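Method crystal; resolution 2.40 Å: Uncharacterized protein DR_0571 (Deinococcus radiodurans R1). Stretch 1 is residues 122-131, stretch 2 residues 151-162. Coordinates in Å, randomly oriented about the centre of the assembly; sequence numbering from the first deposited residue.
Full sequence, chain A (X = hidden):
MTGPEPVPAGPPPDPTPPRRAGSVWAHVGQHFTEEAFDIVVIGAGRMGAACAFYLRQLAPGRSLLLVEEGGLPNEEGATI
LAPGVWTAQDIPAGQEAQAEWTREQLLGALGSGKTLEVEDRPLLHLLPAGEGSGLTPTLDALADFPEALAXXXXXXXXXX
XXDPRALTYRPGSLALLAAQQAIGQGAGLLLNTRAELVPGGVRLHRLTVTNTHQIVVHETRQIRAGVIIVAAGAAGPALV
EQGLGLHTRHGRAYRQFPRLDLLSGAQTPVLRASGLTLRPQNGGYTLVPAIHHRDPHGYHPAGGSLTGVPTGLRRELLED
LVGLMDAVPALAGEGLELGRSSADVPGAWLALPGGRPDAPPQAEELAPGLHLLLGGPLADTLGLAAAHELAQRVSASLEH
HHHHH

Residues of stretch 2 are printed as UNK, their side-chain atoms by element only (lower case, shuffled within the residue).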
# COMPACT_ATOMS: atom_id res chain seq x y z
N PRO A 122 -4.15 -18.17 -29.46
CA PRO A 122 -5.10 -19.27 -29.62
C PRO A 122 -4.76 -20.44 -28.69
O PRO A 122 -3.59 -20.65 -28.35
CB PRO A 122 -4.94 -19.65 -31.09
CG PRO A 122 -3.50 -19.35 -31.35
CD PRO A 122 -3.35 -17.99 -30.68
N LEU A 123 -5.79 -21.18 -28.30
CA LEU A 123 -5.64 -22.32 -27.40
C LEU A 123 -6.11 -23.59 -28.09
O LEU A 123 -7.19 -23.62 -28.67
CB LEU A 123 -6.44 -22.08 -26.12
CG LEU A 123 -6.34 -23.11 -25.00
CD1 LEU A 123 -6.70 -22.48 -23.67
CD2 LEU A 123 -7.26 -24.28 -25.30
N LEU A 124 -5.29 -24.64 -28.05
CA LEU A 124 -5.66 -25.90 -28.70
C LEU A 124 -5.86 -27.02 -27.69
O LEU A 124 -4.98 -27.27 -26.87
CB LEU A 124 -4.59 -26.34 -29.70
CG LEU A 124 -4.07 -25.36 -30.75
CD1 LEU A 124 -3.17 -26.12 -31.71
CD2 LEU A 124 -5.20 -24.74 -31.51
N HIS A 125 -7.01 -27.70 -27.75
CA HIS A 125 -7.32 -28.83 -26.87
C HIS A 125 -7.07 -30.12 -27.67
O HIS A 125 -8.01 -30.72 -28.22
CB HIS A 125 -8.79 -28.77 -26.42
CG HIS A 125 -9.19 -29.88 -25.50
ND1 HIS A 125 -8.46 -31.04 -25.35
CD2 HIS A 125 -10.28 -30.02 -24.70
CE1 HIS A 125 -9.07 -31.84 -24.50
NE2 HIS A 125 -10.18 -31.25 -24.09
N LEU A 126 -5.81 -30.54 -27.74
CA LEU A 126 -5.40 -31.75 -28.46
C LEU A 126 -6.22 -32.98 -28.09
O LEU A 126 -6.46 -33.25 -26.91
CB LEU A 126 -3.92 -32.03 -28.22
CG LEU A 126 -2.99 -30.85 -28.54
CD1 LEU A 126 -1.63 -31.09 -27.89
CD2 LEU A 126 -2.87 -30.69 -30.05
N LEU A 127 -6.64 -33.73 -29.10
CA LEU A 127 -7.45 -34.93 -28.90
C LEU A 127 -6.92 -36.12 -29.70
O LEU A 127 -6.25 -35.94 -30.72
CB LEU A 127 -8.89 -34.64 -29.32
CG LEU A 127 -9.57 -33.54 -28.52
CD1 LEU A 127 -10.73 -32.97 -29.33
CD2 LEU A 127 -10.02 -34.09 -27.18
N PRO A 128 -7.23 -37.35 -29.26
CA PRO A 128 -6.80 -38.57 -29.93
C PRO A 128 -7.62 -38.87 -31.18
O PRO A 128 -7.47 -38.21 -32.21
CB PRO A 128 -6.98 -39.63 -28.85
CG PRO A 128 -8.19 -39.14 -28.12
CD PRO A 128 -7.90 -37.67 -27.98
N ALA A 129 -8.50 -39.87 -31.09
CA ALA A 129 -9.37 -40.25 -32.21
C ALA A 129 -10.13 -39.01 -32.69
O ALA A 129 -11.04 -38.54 -32.00
CB ALA A 129 -10.34 -41.34 -31.76
N GLY A 130 -9.77 -38.51 -33.86
CA GLY A 130 -10.44 -37.33 -34.39
C GLY A 130 -11.81 -37.60 -34.99
O GLY A 130 -11.90 -38.15 -36.09
N GLU A 131 -12.86 -37.21 -34.27
CA GLU A 131 -14.24 -37.42 -34.73
C GLU A 131 -15.25 -36.78 -33.78
O GLU A 131 -15.40 -37.23 -32.64
CB GLU A 131 -14.52 -38.92 -34.86
CG GLU A 131 -15.89 -39.27 -35.43
CD GLU A 131 -15.98 -40.71 -35.89
OE1 GLU A 131 -15.15 -41.11 -36.74
OE2 GLU A 131 -16.86 -41.44 -35.40
N UNK A 151 6.82 -30.63 -29.39
CA UNK A 151 6.49 -31.04 -28.03
C UNK A 151 5.65 -32.31 -28.02
O UNK A 151 5.69 -33.09 -27.07
c UNK A 151 6.38 -28.56 -27.24
c UNK A 151 7.67 -28.64 -26.43
c UNK A 151 5.72 -29.93 -27.32
c UNK A 151 5.40 -27.59 -26.61
N UNK A 152 4.89 -32.51 -29.09
CA UNK A 152 4.00 -33.65 -29.16
C UNK A 152 4.22 -34.60 -30.32
O UNK A 152 5.13 -34.43 -31.13
c UNK A 152 2.28 -31.69 -29.40
c UNK A 152 2.54 -33.18 -29.21
c UNK A 152 0.94 -31.45 -30.07
c UNK A 152 2.34 -31.01 -28.06
N UNK A 153 3.37 -35.61 -30.37
CA UNK A 153 3.41 -36.60 -31.43
C UNK A 153 2.11 -36.45 -32.21
O UNK A 153 1.04 -36.86 -31.76
o UNK A 153 4.57 -39.79 -31.97
c UNK A 153 3.52 -38.00 -30.82
o UNK A 153 2.55 -39.21 -32.63
c UNK A 153 3.55 -39.08 -31.88
N UNK A 154 2.18 -35.85 -33.41
CA UNK A 154 1.03 -35.62 -34.29
C UNK A 154 0.11 -36.83 -34.46
O UNK A 154 -1.10 -36.67 -34.62
c UNK A 154 1.68 -35.21 -35.60
c UNK A 154 2.90 -34.45 -35.13
c UNK A 154 3.42 -35.33 -34.01
N UNK A 155 0.68 -38.03 -34.43
CA UNK A 155 -0.12 -39.25 -34.60
C UNK A 155 -1.03 -39.57 -33.41
O UNK A 155 -2.18 -39.95 -33.59
c UNK A 155 0.80 -40.44 -34.90
N UNK A 156 -0.50 -39.42 -32.20
CA UNK A 156 -1.28 -39.71 -30.99
C UNK A 156 -2.20 -38.53 -30.62
O UNK A 156 -3.07 -38.67 -29.76
c UNK A 156 1.73 -41.26 -29.04
c UNK A 156 0.82 -40.97 -30.22
c UNK A 156 1.81 -43.66 -28.52
n UNK A 156 2.74 -43.85 -29.45
n UNK A 156 1.32 -42.44 -28.30
n UNK A 156 1.35 -44.69 -27.82
c UNK A 156 -0.33 -40.03 -29.83
N UNK A 157 -2.01 -37.39 -31.27
CA UNK A 157 -2.82 -36.19 -31.04
C UNK A 157 -3.02 -35.51 -32.39
O UNK A 157 -2.59 -34.37 -32.59
c UNK A 157 -2.01 -35.61 -28.60
c UNK A 157 -2.11 -35.23 -30.08
c UNK A 157 -1.10 -34.62 -27.87
c UNK A 157 -3.40 -35.63 -27.97
N UNK A 158 -3.68 -36.19 -33.33
CA UNK A 158 -3.95 -35.69 -34.68
C UNK A 158 -4.86 -34.47 -34.77
O UNK A 158 -4.59 -33.55 -35.55
c UNK A 158 -5.32 -37.56 -34.27
c UNK A 158 -4.55 -36.91 -35.37
c UNK A 158 -4.34 -37.49 -33.11
N UNK A 159 -5.93 -34.45 -33.98
CA UNK A 159 -6.89 -33.36 -34.01
C UNK A 159 -6.95 -32.52 -32.73
O UNK A 159 -6.43 -32.91 -31.68
c UNK A 159 -8.31 -34.67 -35.64
c UNK A 159 -8.30 -33.89 -34.31
c UNK A 159 -8.77 -34.78 -33.16
N UNK A 160 -7.59 -31.35 -32.83
CA UNK A 160 -7.72 -30.46 -31.68
C UNK A 160 -8.93 -29.54 -31.81
O UNK A 160 -9.52 -29.39 -32.88
c UNK A 160 -6.45 -29.62 -31.53
N UNK A 161 -9.30 -28.92 -30.69
CA UNK A 161 -10.41 -27.98 -30.64
C UNK A 161 -9.74 -26.62 -30.44
O UNK A 161 -9.27 -26.31 -29.34
c UNK A 161 -13.79 -27.72 -29.64
n UNK A 161 -14.27 -30.91 -27.88
n UNK A 161 -13.73 -28.85 -27.04
n UNK A 161 -14.08 -29.12 -29.30
c UNK A 161 -14.04 -29.62 -28.07
c UNK A 161 -11.33 -28.32 -29.46
c UNK A 161 -12.42 -27.29 -29.14
N UNK A 162 -9.67 -25.83 -31.50
CA UNK A 162 -9.04 -24.52 -31.44
C UNK A 162 -9.95 -23.40 -30.92
O UNK A 162 -11.14 -23.38 -31.23
c UNK A 162 -7.81 -22.74 -32.72
c UNK A 162 -7.68 -25.13 -33.47
c UNK A 162 -8.56 -24.06 -32.84

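Position 151 carries four side-chain carbons, forked at the second, and lies out of reach of stretch 1. The fork identifies Leu151, buried among other parts of the protein. Position 152 has the same four carbons and fork, but its CB points toward stretch 1, and one terminal carbon comes 3.4 Å from Leu126 CD1. It is Leu152, an apolar chain that suits a buried position against Leu126.

At position 153 two carbons are followed by two oxygens on the second, the carboxylate of Asp153. It touches nothing on stretch 1; its OD1 accepts from the backbone N of positions 155 and 156. Position 154 has three carbons closing a ring onto the backbone N, which makes it Pro154, whose phi of -46° suits the helical conformation beginning there. Position 155 shows one carbon, so it is Ala155, exposed and without contact. Its N donates a weak hydrogen bond to Asp153 OD1 at 2.9 Å.

Position 156 runs through three carbons and a nitrogen to a carbon bearing two more nitrogens, a guanidinium group. The CA-to-CB bond of Arg156 points away from stretch 1, and its charged group suits an exposed site, while its backbone N bonds Asp153 OD1 at 3.1 Å. Position 157 again has four carbons forked at the second. Its CB points sideways, but the end of the chain comes nearer, one terminal carbon lying 3.6 Å from Leu126 CD1. This is Leu157, long enough to join Leu152 in packing against that methyl.

Position 158 has three carbons in a ring closed onto N: Pro158, with CG 3.0 Å from Pro128 O and CD 3.4 Å from Leu127 O. Lacking an N-H, it can offer these carbonyls no backbone hydrogen bond. Position 159 has one carbon carrying two more, the beta-branched Val159, a residue type at home in a strand. Its CG2 lies 3.8 Å from Leu127 CB and 3.3 Å from Gly130 CA. An ideal CB on Gly130 would fall 2.4 Å from Val159 CG1, so the absence of a side chain there leaves room for the valine.

Position 160 has a single carbon, 4.0 Å from Leu126 CD2 and 4.2 Å from Leu124 CB. Ala160 is small enough to fit beside both leucines where the backbones approach closely. Position 161 has three carbons, a nitrogen, then a carbon carrying two more nitrogens; its CB is 4.0 Å from His125 CB. This is Arg161, whose long chain suits the partly exposed face it shares with His125 and Leu127; its NH2 is 4.3 Å from Leu127 CD1. Position 162 has one carbon carrying two: Val162, beta-branched and apolar as suits a strand, whose CG2 meets Leu124 CD2 at 3.2 Å.

The contact is an antiparallel strand pairing. His125 N donates to Arg161 O at 3.1 Å and Leu127 N to Val159 O at 2.7 Å; the return bond from Arg161 N to His125 O, at 3.3 Å, is weak. Alternation places Leu124, Leu126, Ala160 and Val162 on one apolar face, with His125, Leu127, Val159 and Arg161 on the other. Leu152 and Leu157 extend the packing around Leu126, and the two stretches together bury 737 Å².

Stretch 2 (151-162) LLDPARLPVARV
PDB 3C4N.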